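Local coordinates for protein MYB21 (Trichomonas vaginalis, PDB 3OSG) that binds promoter-element DNA through its R2R3 Myb domain and probably acts as a nuclear transcription factor, at residues N54-W65 with F91-R102. Sequence-based numbering, arbitrary orientation.
Sequences NYLAPSISHTPW and FPGRTDIHIKNR. With nucleotides of chain B; nucleotides of chain C.
Bent at chi2 (-119°) and chi3 (70°), Arg94 doubles back so that its guanidinium lies flat on one face of Trp65, the planes 3° apart; Arg102, its CG anti to the backbone N, lays its methylenes over the opposite face, CG 3.6 Å from the six-membered-ring centroid. The broad indole thus meets a cation on one side and CH groups on the other, while Phe91 and Ile99 pack against its benzo end. In its own plane the Arg94 guanidinium gives NH2 to Thr63 O (3.0 Å), which, with a salt bridge to Glu69, fixes its rotation; Arg102 is similarly held by Asp70. Gly93 suits the tight loop: its positive phi is easy for glycine, its bare CA approaches Ser59 O, and Ser61 N donates to Gly93 O (2.7 Å). At the start of helix 96-109, Thr95 OG1 takes a weak capping bond from Ile97 N and donates to Asn54 OD1 (2.8 Å); water links that oxygen to Asp96. His98 meets Tyr55 in an offset edge-to-face pair and bonds weakly to Asn54 O, while Tyr55 OH donates to OP2 of DA5 of chain B (2.7 Å). Asn101 pairs with the adenine of DA5, and Lys100 NZ donates to O6 and N7 of the guanine of DG6 of chain C. The connection 57-65 and the end of helix 45-56 pack on the start of this base-reading helix, an arrangement of the R2R3 Myb domain in the major groove.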
ATOM      1  N   ASN A  54       2.848  -2.834  -0.002  1.00 21.29           N
ATOM      2  CA  ASN A  54       1.640  -2.191   0.516  1.00 25.48           C
ATOM      3  C   ASN A  54       0.359  -2.983   0.305  1.00 25.85           C
ATOM      4  O   ASN A  54      -0.668  -2.670   0.906  1.00 25.26           O
ATOM      5  CB  ASN A  54       1.460  -0.804  -0.110  1.00 21.38           C
ATOM      6  CG  ASN A  54       2.616   0.115   0.183  1.00 24.65           C
ATOM      7  OD1 ASN A  54       2.895   0.436   1.339  1.00 27.48           O
ATOM      8  ND2 ASN A  54       3.312   0.540  -0.865  1.00 22.32           N
ATOM      9  N   TYR A  55       0.387  -3.995  -0.551  1.00 24.95           N
ATOM     10  CA  TYR A  55      -0.858  -4.712  -0.845  1.00 28.39           C
ATOM     11  C   TYR A  55      -0.813  -6.245  -0.820  1.00 33.21           C
ATOM     12  O   TYR A  55      -1.793  -6.875  -0.424  1.00 34.71           O
ATOM     13  CB  TYR A  55      -1.496  -4.188  -2.143  1.00 28.10           C
ATOM     14  CG  TYR A  55      -1.879  -2.733  -1.992  1.00 26.49           C
ATOM     15  CD1 TYR A  55      -3.080  -2.373  -1.394  1.00 22.19           C
ATOM     16  CD2 TYR A  55      -1.010  -1.725  -2.392  1.00 19.75           C
ATOM     17  CE1 TYR A  55      -3.415  -1.058  -1.217  1.00 22.49           C
ATOM     18  CE2 TYR A  55      -1.335  -0.403  -2.234  1.00 21.08           C
ATOM     19  CZ  TYR A  55      -2.539  -0.070  -1.638  1.00 21.57           C
ATOM     20  OH  TYR A  55      -2.867   1.243  -1.454  1.00 19.10           O
ATOM     21  N   LEU A  56       0.306  -6.847  -1.222  1.00 30.87           N
ATOM     22  CA  LEU A  56       0.334  -8.302  -1.395  1.00 33.23           C
ATOM     23  C   LEU A  56       1.012  -9.058  -0.268  1.00 30.52           C
ATOM     24  O   LEU A  56       0.651 -10.196   0.013  1.00 34.29           O
ATOM     25  CB  LEU A  56       0.956  -8.680  -2.739  1.00 28.03           C
ATOM     26  CG  LEU A  56       0.248  -8.023  -3.921  1.00 32.22           C
ATOM     27  CD1 LEU A  56       0.906  -8.404  -5.248  1.00 33.56           C
ATOM     28  CD2 LEU A  56      -1.235  -8.380  -3.919  1.00 30.55           C
ATOM     29  N   ALA A  57       1.987  -8.425   0.375  1.00 33.30           N
ATOM     30  CA  ALA A  57       2.747  -9.057   1.443  1.00 33.17           C
ATOM     31  C   ALA A  57       1.838  -9.661   2.506  1.00 38.28           C
ATOM     32  O   ALA A  57       0.843  -9.051   2.906  1.00 37.31           O
ATOM     33  CB  ALA A  57       3.695  -8.070   2.067  1.00 34.56           C
ATOM     34  N   PRO A  58       2.195 -10.860   2.990  1.00 40.03           N
ATOM     35  CA  PRO A  58       1.294 -11.615   3.865  1.00 39.75           C
ATOM     36  C   PRO A  58       1.001 -10.885   5.175  1.00 40.55           C
ATOM     37  O   PRO A  58       0.050 -11.251   5.861  1.00 42.32           O
ATOM     38  CB  PRO A  58       2.063 -12.922   4.124  1.00 43.64           C
ATOM     39  CG  PRO A  58       3.502 -12.585   3.882  1.00 39.88           C
ATOM     40  CD  PRO A  58       3.502 -11.522   2.816  1.00 38.45           C
ATOM     41  N   SER A  59       1.788  -9.864   5.501  1.00 41.90           N
ATOM     42  CA  SER A  59       1.627  -9.148   6.763  1.00 43.71           C
ATOM     43  C   SER A  59       0.699  -7.940   6.649  1.00 42.27           C
ATOM     44  O   SER A  59       0.522  -7.197   7.613  1.00 44.84           O
ATOM     45  CB  SER A  59       2.991  -8.709   7.310  1.00 44.87           C
ATOM     46  OG  SER A  59       3.635  -7.787   6.439  1.00 48.43           O
ATOM     47  N   ILE A  60       0.108  -7.750   5.475  1.00 37.27           N
ATOM     48  CA  ILE A  60      -0.765  -6.607   5.230  1.00 37.70           C
ATOM     49  C   ILE A  60      -2.209  -6.952   5.567  1.00 38.61           C
ATOM     50  O   ILE A  60      -2.736  -7.972   5.122  1.00 39.90           O
ATOM     51  CB  ILE A  60      -0.689  -6.150   3.748  1.00 39.54           C
ATOM     52  CG1 ILE A  60       0.687  -5.555   3.432  1.00 34.37           C
ATOM     53  CG2 ILE A  60      -1.797  -5.148   3.423  1.00 36.52           C
ATOM     54  CD1 ILE A  60       0.994  -4.295   4.206  1.00 32.36           C
ATOM     55  N   SER A  61      -2.863  -6.094   6.339  1.00 37.43           N
ATOM     56  CA  SER A  61      -4.262  -6.334   6.688  1.00 40.28           C
ATOM     57  C   SER A  61      -5.228  -6.004   5.553  1.00 39.82           C
ATOM     58  O   SER A  61      -5.112  -4.970   4.907  1.00 41.48           O
ATOM     59  CB  SER A  61      -4.648  -5.551   7.942  1.00 42.71           C
ATOM     60  OG  SER A  61      -6.024  -5.723   8.234  1.00 49.08           O
ATOM     61  N   HIS A  62      -6.202  -6.869   5.311  1.00 39.34           N
ATOM     62  CA  HIS A  62      -7.217  -6.531   4.325  1.00 43.14           C
ATOM     63  C   HIS A  62      -8.603  -6.360   4.936  1.00 41.66           C
ATOM     64  O   HIS A  62      -9.614  -6.380   4.242  1.00 46.62           O
ATOM     65  CB  HIS A  62      -7.189  -7.515   3.157  1.00 44.32           C
ATOM     66  CG  HIS A  62      -5.903  -7.467   2.389  1.00 49.48           C
ATOM     67  ND1 HIS A  62      -4.947  -8.458   2.470  1.00 46.33           N
ATOM     68  CD2 HIS A  62      -5.388  -6.515   1.573  1.00 47.62           C
ATOM     69  CE1 HIS A  62      -3.915  -8.133   1.714  1.00 49.55           C
ATOM     70  NE2 HIS A  62      -4.155  -6.957   1.158  1.00 47.35           N
ATOM     71  N   THR A  63      -8.628  -6.167   6.247  1.00 42.58           N
ATOM     72  CA  THR A  63      -9.867  -5.887   6.953  1.00 45.79           C
ATOM     73  C   THR A  63     -10.101  -4.379   7.023  1.00 42.29           C
ATOM     74  O   THR A  63      -9.152  -3.600   7.081  1.00 43.26           O
ATOM     75  CB  THR A  63      -9.823  -6.469   8.362  1.00 46.58           C
ATOM     76  OG1 THR A  63      -8.812  -5.797   9.124  1.00 46.57           O
ATOM     77  CG2 THR A  63      -9.491  -7.946   8.296  1.00 47.90           C
ATOM     78  N   PRO A  64     -11.370  -3.959   6.998  1.00 41.28           N
ATOM     79  CA  PRO A  64     -11.688  -2.532   7.057  1.00 40.31           C
ATOM     80  C   PRO A  64     -11.115  -1.908   8.316  1.00 39.14           C
ATOM     81  O   PRO A  64     -10.880  -2.621   9.291  1.00 37.26           O
ATOM     82  CB  PRO A  64     -13.221  -2.519   7.114  1.00 43.71           C
ATOM     83  CG  PRO A  64     -13.624  -3.790   6.431  1.00 46.66           C
ATOM     84  CD  PRO A  64     -12.572  -4.792   6.825  1.00 41.23           C
ATOM     85  N   TRP A  65     -10.878  -0.600   8.271  1.00 33.34           N
ATOM     86  CA  TRP A  65     -10.441   0.170   9.422  1.00 35.99           C
ATOM     87  C   TRP A  65     -11.525   0.172  10.482  1.00 40.02           C
ATOM     88  O   TRP A  65     -12.691   0.433  10.189  1.00 37.01           O
ATOM     89  CB  TRP A  65     -10.126   1.610   9.010  1.00 34.02           C
ATOM     90  CG  TRP A  65      -8.752   1.756   8.452  1.00 35.91           C
ATOM     91  CD1 TRP A  65      -8.305   1.289   7.257  1.00 39.40           C
ATOM     92  CD2 TRP A  65      -7.635   2.403   9.075  1.00 34.68           C
ATOM     93  NE1 TRP A  65      -6.976   1.600   7.093  1.00 37.39           N
ATOM     94  CE2 TRP A  65      -6.541   2.285   8.196  1.00 34.91           C
ATOM     95  CE3 TRP A  65      -7.453   3.066  10.290  1.00 35.28           C
ATOM     96  CZ2 TRP A  65      -5.291   2.808   8.490  1.00 31.38           C
ATOM     97  CZ3 TRP A  65      -6.212   3.585  10.578  1.00 37.08           C
ATOM     98  CH2 TRP A  65      -5.147   3.459   9.679  1.00 34.16           C
ATOM     99  N   PHE A  91       0.431   0.467  13.829  1.00 37.40           N
ATOM    100  CA  PHE A  91      -0.706  -0.171  13.172  1.00 36.82           C
ATOM    101  C   PHE A  91      -0.292  -1.452  12.463  1.00 37.79           C
ATOM    102  O   PHE A  91       0.053  -1.444  11.282  1.00 35.65           O
ATOM    103  CB  PHE A  91      -1.378   0.792  12.189  1.00 37.75           C
ATOM    104  CG  PHE A  91      -1.964   2.021  12.842  1.00 35.58           C
ATOM    105  CD1 PHE A  91      -3.311   2.081  13.152  1.00 35.38           C
ATOM    106  CD2 PHE A  91      -1.166   3.107  13.148  1.00 33.96           C
ATOM    107  CE1 PHE A  91      -3.849   3.204  13.747  1.00 34.79           C
ATOM    108  CE2 PHE A  91      -1.697   4.237  13.746  1.00 34.56           C
ATOM    109  CZ  PHE A  91      -3.042   4.285  14.047  1.00 34.98           C
ATOM    110  N   PRO A  92      -0.314  -2.569  13.191  1.00 37.28           N
ATOM    111  CA  PRO A  92       0.027  -3.855  12.586  1.00 40.87           C
ATOM    112  C   PRO A  92      -0.835  -4.142  11.364  1.00 42.94           C
ATOM    113  O   PRO A  92      -2.058  -4.201  11.468  1.00 42.17           O
ATOM    114  CB  PRO A  92      -0.286  -4.861  13.703  1.00 42.84           C
ATOM    115  CG  PRO A  92      -1.108  -4.116  14.694  1.00 43.54           C
ATOM    116  CD  PRO A  92      -0.658  -2.703  14.610  1.00 40.77           C
ATOM    117  N   GLY A  93      -0.198  -4.321  10.214  1.00 41.58           N
ATOM    118  CA  GLY A  93      -0.925  -4.687   9.019  1.00 39.12           C
ATOM    119  C   GLY A  93      -1.241  -3.502   8.126  1.00 37.44           C
ATOM    120  O   GLY A  93      -1.843  -3.677   7.072  1.00 34.19           O
ATOM    121  N   ARG A  94      -0.831  -2.305   8.546  1.00 32.15           N
ATOM    122  CA  ARG A  94      -1.045  -1.090   7.764  1.00 30.49           C
ATOM    123  C   ARG A  94       0.295  -0.427   7.525  1.00 29.47           C
ATOM    124  O   ARG A  94       1.165  -0.477   8.384  1.00 32.19           O
ATOM    125  CB  ARG A  94      -1.939  -0.108   8.526  1.00 33.11           C
ATOM    126  CG  ARG A  94      -2.821  -0.758   9.576  1.00 37.94           C
ATOM    127  CD  ARG A  94      -4.299  -0.553   9.302  1.00 38.27           C
ATOM    128  NE  ARG A  94      -4.769  -1.302   8.140  1.00 41.59           N
ATOM    129  CZ  ARG A  94      -5.999  -1.805   8.011  1.00 41.13           C
ATOM    130  NH1 ARG A  94      -6.902  -1.655   8.974  1.00 44.71           N
ATOM    131  NH2 ARG A  94      -6.331  -2.456   6.911  1.00 39.98           N
ATOM    132  N   THR A  95       0.461   0.221   6.379  1.00 27.69           N
ATOM    133  CA  THR A  95       1.722   0.899   6.081  1.00 28.42           C
ATOM    134  C   THR A  95       1.462   2.381   5.996  1.00 25.65           C
ATOM    135  O   THR A  95       0.320   2.809   6.065  1.00 28.80           O
ATOM    136  CB  THR A  95       2.291   0.449   4.732  1.00 28.68           C
ATOM    137  OG1 THR A  95       1.498   1.004   3.674  1.00 23.67           O
ATOM    138  CG2 THR A  95       2.265  -1.066   4.633  1.00 27.43           C
ATOM    139  N   ASP A  96       2.515   3.162   5.820  1.00 21.55           N
ATOM    140  CA  ASP A  96       2.373   4.602   5.728  1.00 29.80           C
ATOM    141  C   ASP A  96       1.416   5.021   4.609  1.00 25.79           C
ATOM    142  O   ASP A  96       0.743   6.031   4.725  1.00 25.05           O
ATOM    143  CB  ASP A  96       3.736   5.275   5.559  1.00 27.20           C
ATOM    144  CG  ASP A  96       4.452   4.839   4.295  1.00 31.39           C
ATOM    145  OD1 ASP A  96       5.231   5.638   3.740  1.00 32.67           O
ATOM    146  OD2 ASP A  96       4.242   3.694   3.852  1.00 37.99           O
ATOM    147  N   ILE A  97       1.366   4.241   3.535  1.00 27.21           N
ATOM    148  CA  ILE A  97       0.464   4.521   2.422  1.00 24.28           C
ATOM    149  C   ILE A  97      -0.971   4.503   2.941  1.00 24.17           C
ATOM    150  O   ILE A  97      -1.735   5.431   2.699  1.00 21.89           O
ATOM    151  CB  ILE A  97       0.574   3.452   1.301  1.00 23.89           C
ATOM    152  CG1 ILE A  97       1.873   3.615   0.503  1.00 28.53           C
ATOM    153  CG2 ILE A  97      -0.670   3.467   0.410  1.00 22.96           C
ATOM    154  CD1 ILE A  97       2.143   5.008   0.007  1.00 29.59           C
ATOM    155  N   HIS A  98      -1.320   3.443   3.665  1.00 22.36           N
ATOM    156  CA  HIS A  98      -2.667   3.307   4.208  1.00 22.35           C
ATOM    157  C   HIS A  98      -2.971   4.391   5.239  1.00 24.46           C
ATOM    158  O   HIS A  98      -4.067   4.969   5.244  1.00 27.48           O
ATOM    159  CB  HIS A  98      -2.901   1.911   4.812  1.00 21.39           C
ATOM    160  CG  HIS A  98      -2.451   0.781   3.935  1.00 27.35           C
ATOM    161  ND1 HIS A  98      -2.843   0.650   2.619  1.00 28.39           N
ATOM    162  CD2 HIS A  98      -1.637  -0.272   4.188  1.00 28.58           C
ATOM    163  CE1 HIS A  98      -2.289  -0.431   2.098  1.00 20.82           C
ATOM    164  NE2 HIS A  98      -1.549  -1.007   3.028  1.00 29.65           N
ATOM    165  N   ILE A  99      -2.014   4.669   6.111  1.00 21.78           N
ATOM    166  CA  ILE A  99      -2.214   5.687   7.137  1.00 26.41           C
ATOM    167  C   ILE A  99      -2.498   7.063   6.536  1.00 21.60           C
ATOM    168  O   ILE A  99      -3.430   7.754   6.969  1.00 22.68           O
ATOM    169  CB  ILE A  99      -1.010   5.775   8.131  1.00 25.36           C
ATOM    170  CG1 ILE A  99      -1.239   4.880   9.350  1.00 28.78           C
ATOM    171  CG2 ILE A  99      -0.824   7.203   8.623  1.00 23.35           C
ATOM    172  CD1 ILE A  99      -1.223   3.396   9.086  1.00 28.84           C
ATOM    173  N   LYS A 100      -1.715   7.476   5.543  1.00 22.73           N
ATOM    174  CA  LYS A 100      -1.943   8.800   4.963  1.00 23.69           C
ATOM    175  C   LYS A 100      -3.241   8.894   4.119  1.00 20.48           C
ATOM    176  O   LYS A 100      -3.899   9.929   4.117  1.00 19.16           O
ATOM    177  CB  LYS A 100      -0.698   9.384   4.264  1.00 20.99           C
ATOM    178  CG  LYS A 100      -0.257   8.755   2.946  1.00 20.57           C
ATOM    179  CD  LYS A 100       1.027   9.435   2.449  1.00 21.82           C
ATOM    180  CE  LYS A 100       1.547   8.775   1.177  1.00 21.43           C
ATOM    181  NZ  LYS A 100       0.605   9.006   0.036  1.00 23.17           N
ATOM    182  N   ASN A 101      -3.639   7.810   3.452  1.00 23.90           N
ATOM    183  CA  ASN A 101      -4.963   7.788   2.818  1.00 23.01           C
ATOM    184  C   ASN A 101      -6.091   7.925   3.854  1.00 23.45           C
ATOM    185  O   ASN A 101      -7.075   8.644   3.644  1.00 20.70           O
ATOM    186  CB  ASN A 101      -5.175   6.499   1.999  1.00 22.53           C
ATOM    187  CG  ASN A 101      -4.487   6.549   0.635  1.00 19.45           C
ATOM    188  OD1 ASN A 101      -4.285   7.619   0.055  1.00 19.64           O
ATOM    189  ND2 ASN A 101      -4.140   5.387   0.117  1.00 18.64           N
ATOM    190  N   ARG A 102      -5.943   7.222   4.968  1.00 22.72           N
ATOM    191  CA  ARG A 102      -6.974   7.209   5.994  1.00 26.49           C
ATOM    192  C   ARG A 102      -7.115   8.554   6.683  1.00 25.97           C
ATOM    193  O   ARG A 102      -8.202   8.889   7.151  1.00 26.15           O
ATOM    194  CB  ARG A 102      -6.699   6.128   7.031  1.00 25.59           C
ATOM    195  CG  ARG A 102      -7.857   5.888   7.959  1.00 25.61           C
ATOM    196  CD  ARG A 102      -9.047   5.325   7.219  1.00 29.89           C
ATOM    197  NE  ARG A 102     -10.173   5.179   8.132  1.00 33.38           N
ATOM    198  CZ  ARG A 102     -11.402   4.828   7.770  1.00 35.99           C
ATOM    199  NH1 ARG A 102     -11.689   4.590   6.500  1.00 32.13           N
ATOM    200  NH2 ARG A 102     -12.350   4.727   8.688  1.00 36.38           N
TER
ATOM    201  P    DA B   5      -6.369   1.215  -1.634  1.00 22.54           P
ATOM    202  OP1  DA B   5      -7.277   0.106  -1.337  1.00 22.96           O
ATOM    203  OP2  DA B   5      -5.362   1.656  -0.645  1.00 21.96           O
ATOM    204  O5'  DA B   5      -5.612   0.858  -2.997  1.00 22.85           O
ATOM    205  C5'  DA B   5      -6.400   0.527  -4.122  1.00 20.91           C
ATOM    206  C4'  DA B   5      -5.639   0.830  -5.389  1.00 22.99           C
ATOM    207  O4'  DA B   5      -5.535   2.269  -5.542  1.00 18.55           O
ATOM    208  C3'  DA B   5      -4.197   0.316  -5.417  1.00 22.18           C
ATOM    209  O3'  DA B   5      -3.874  -0.005  -6.759  1.00 21.04           O
ATOM    210  C2'  DA B   5      -3.387   1.515  -4.943  1.00 16.98           C
ATOM    211  C1'  DA B   5      -4.184   2.680  -5.512  1.00 19.18           C
ATOM    212  N9   DA B   5      -4.153   3.876  -4.671  1.00 18.87           N
ATOM    213  C8   DA B   5      -4.200   3.915  -3.307  1.00 18.43           C
ATOM    214  N7   DA B   5      -4.159   5.128  -2.800  1.00 18.60           N
ATOM    215  C5   DA B   5      -4.113   5.944  -3.906  1.00 17.14           C
ATOM    216  C6   DA B   5      -4.078   7.345  -4.038  1.00 18.06           C
ATOM    217  N6   DA B   5      -4.085   8.169  -2.984  1.00 18.69           N
ATOM    218  N1   DA B   5      -4.043   7.859  -5.277  1.00 17.96           N
ATOM    219  C2   DA B   5      -4.055   7.022  -6.322  1.00 19.37           C
ATOM    220  N3   DA B   5      -4.082   5.679  -6.314  1.00 19.53           N
ATOM    221  C4   DA B   5      -4.110   5.193  -5.071  1.00 18.90           C
TER
ATOM    222  P    DG C   6       2.895  14.779   3.278  1.00 27.94           P
ATOM    223  OP1  DG C   6       2.984  15.936   4.191  1.00 35.53           O
ATOM    224  OP2  DG C   6       1.881  13.750   3.527  1.00 25.07           O
ATOM    225  O5'  DG C   6       2.774  15.352   1.818  1.00 22.44           O
ATOM    226  C5'  DG C   6       3.735  16.304   1.384  1.00 25.91           C
ATOM    227  C4'  DG C   6       3.641  16.559  -0.110  1.00 26.04           C
ATOM    228  O4'  DG C   6       3.826  15.345  -0.895  1.00 20.63           O
ATOM    229  C3'  DG C   6       2.315  17.156  -0.551  1.00 23.31           C
ATOM    230  O3'  DG C   6       2.664  18.146  -1.531  1.00 26.11           O
ATOM    231  C2'  DG C   6       1.568  15.943  -1.113  1.00 22.41           C
ATOM    232  C1'  DG C   6       2.693  15.094  -1.710  1.00 21.83           C
ATOM    233  N9   DG C   6       2.500  13.645  -1.624  1.00 18.13           N
ATOM    234  C8   DG C   6       2.224  12.955  -0.482  1.00 20.64           C
ATOM    235  N7   DG C   6       2.134  11.668  -0.653  1.00 20.60           N
ATOM    236  C5   DG C   6       2.370  11.482  -2.006  1.00 21.32           C
ATOM    237  C6   DG C   6       2.388  10.273  -2.760  1.00 20.73           C
ATOM    238  O6   DG C   6       2.213   9.115  -2.328  1.00 18.36           O
ATOM    239  N1   DG C   6       2.664  10.518  -4.110  1.00 18.14           N
ATOM    240  C2   DG C   6       2.890  11.789  -4.620  1.00 20.14           C
ATOM    241  N2   DG C   6       3.153  11.895  -5.926  1.00 18.89           N
ATOM    242  N3   DG C   6       2.870  12.913  -3.913  1.00 18.08           N
ATOM    243  C4   DG C   6       2.609  12.693  -2.614  1.00 17.93           C
TER
ATOM    244  P    DT B   6      -2.421  -0.443  -7.257  1.00 20.63           P
ATOM    245  OP1  DT B   6      -2.741  -1.355  -8.381  1.00 21.26           O
ATOM    246  OP2  DT B   6      -1.569  -0.883  -6.129  1.00 19.96           O
ATOM    247  O5'  DT B   6      -1.755   0.893  -7.829  1.00 19.05           O
ATOM    248  C5'  DT B   6      -2.338   1.543  -8.961  1.00 21.62           C
ATOM    249  C4'  DT B   6      -1.690   2.899  -9.206  1.00 20.01           C
ATOM    250  O4'  DT B   6      -1.756   3.682  -8.008  1.00 18.97           O
ATOM    251  C3'  DT B   6      -0.211   2.934  -9.588  1.00 22.40           C
ATOM    252  O3'  DT B   6      -0.187   3.508 -10.883  1.00 19.61           O
ATOM    253  C2'  DT B   6       0.479   3.838  -8.543  1.00 18.48           C
ATOM    254  C1'  DT B   6      -0.714   4.636  -8.038  1.00 19.20           C
ATOM    255  N1   DT B   6      -0.664   5.152  -6.647  1.00 19.32           N
ATOM    256  C2   DT B   6      -0.664   6.507  -6.433  1.00 17.23           C
ATOM    257  O2   DT B   6      -0.654   7.308  -7.339  1.00 18.31           O
ATOM    258  N3   DT B   6      -0.656   6.898  -5.121  1.00 16.11           N
ATOM    259  C4   DT B   6      -0.643   6.078  -4.023  1.00 18.20           C
ATOM    260  O4   DT B   6      -0.632   6.540  -2.898  1.00 18.41           O
ATOM    261  C5   DT B   6      -0.637   4.653  -4.292  1.00 22.72           C
ATOM    262  C7   DT B   6      -0.619   3.653  -3.160  1.00 19.04           C
ATOM    263  C6   DT B   6      -0.650   4.264  -5.581  1.00 21.06           C
TER
HETATM  264  O   HOH W   1       5.017   1.681   2.346  1.00 35.72           O
HETATM  265  O   HOH W   2      -3.808  -2.319   5.116  1.00 38.67           O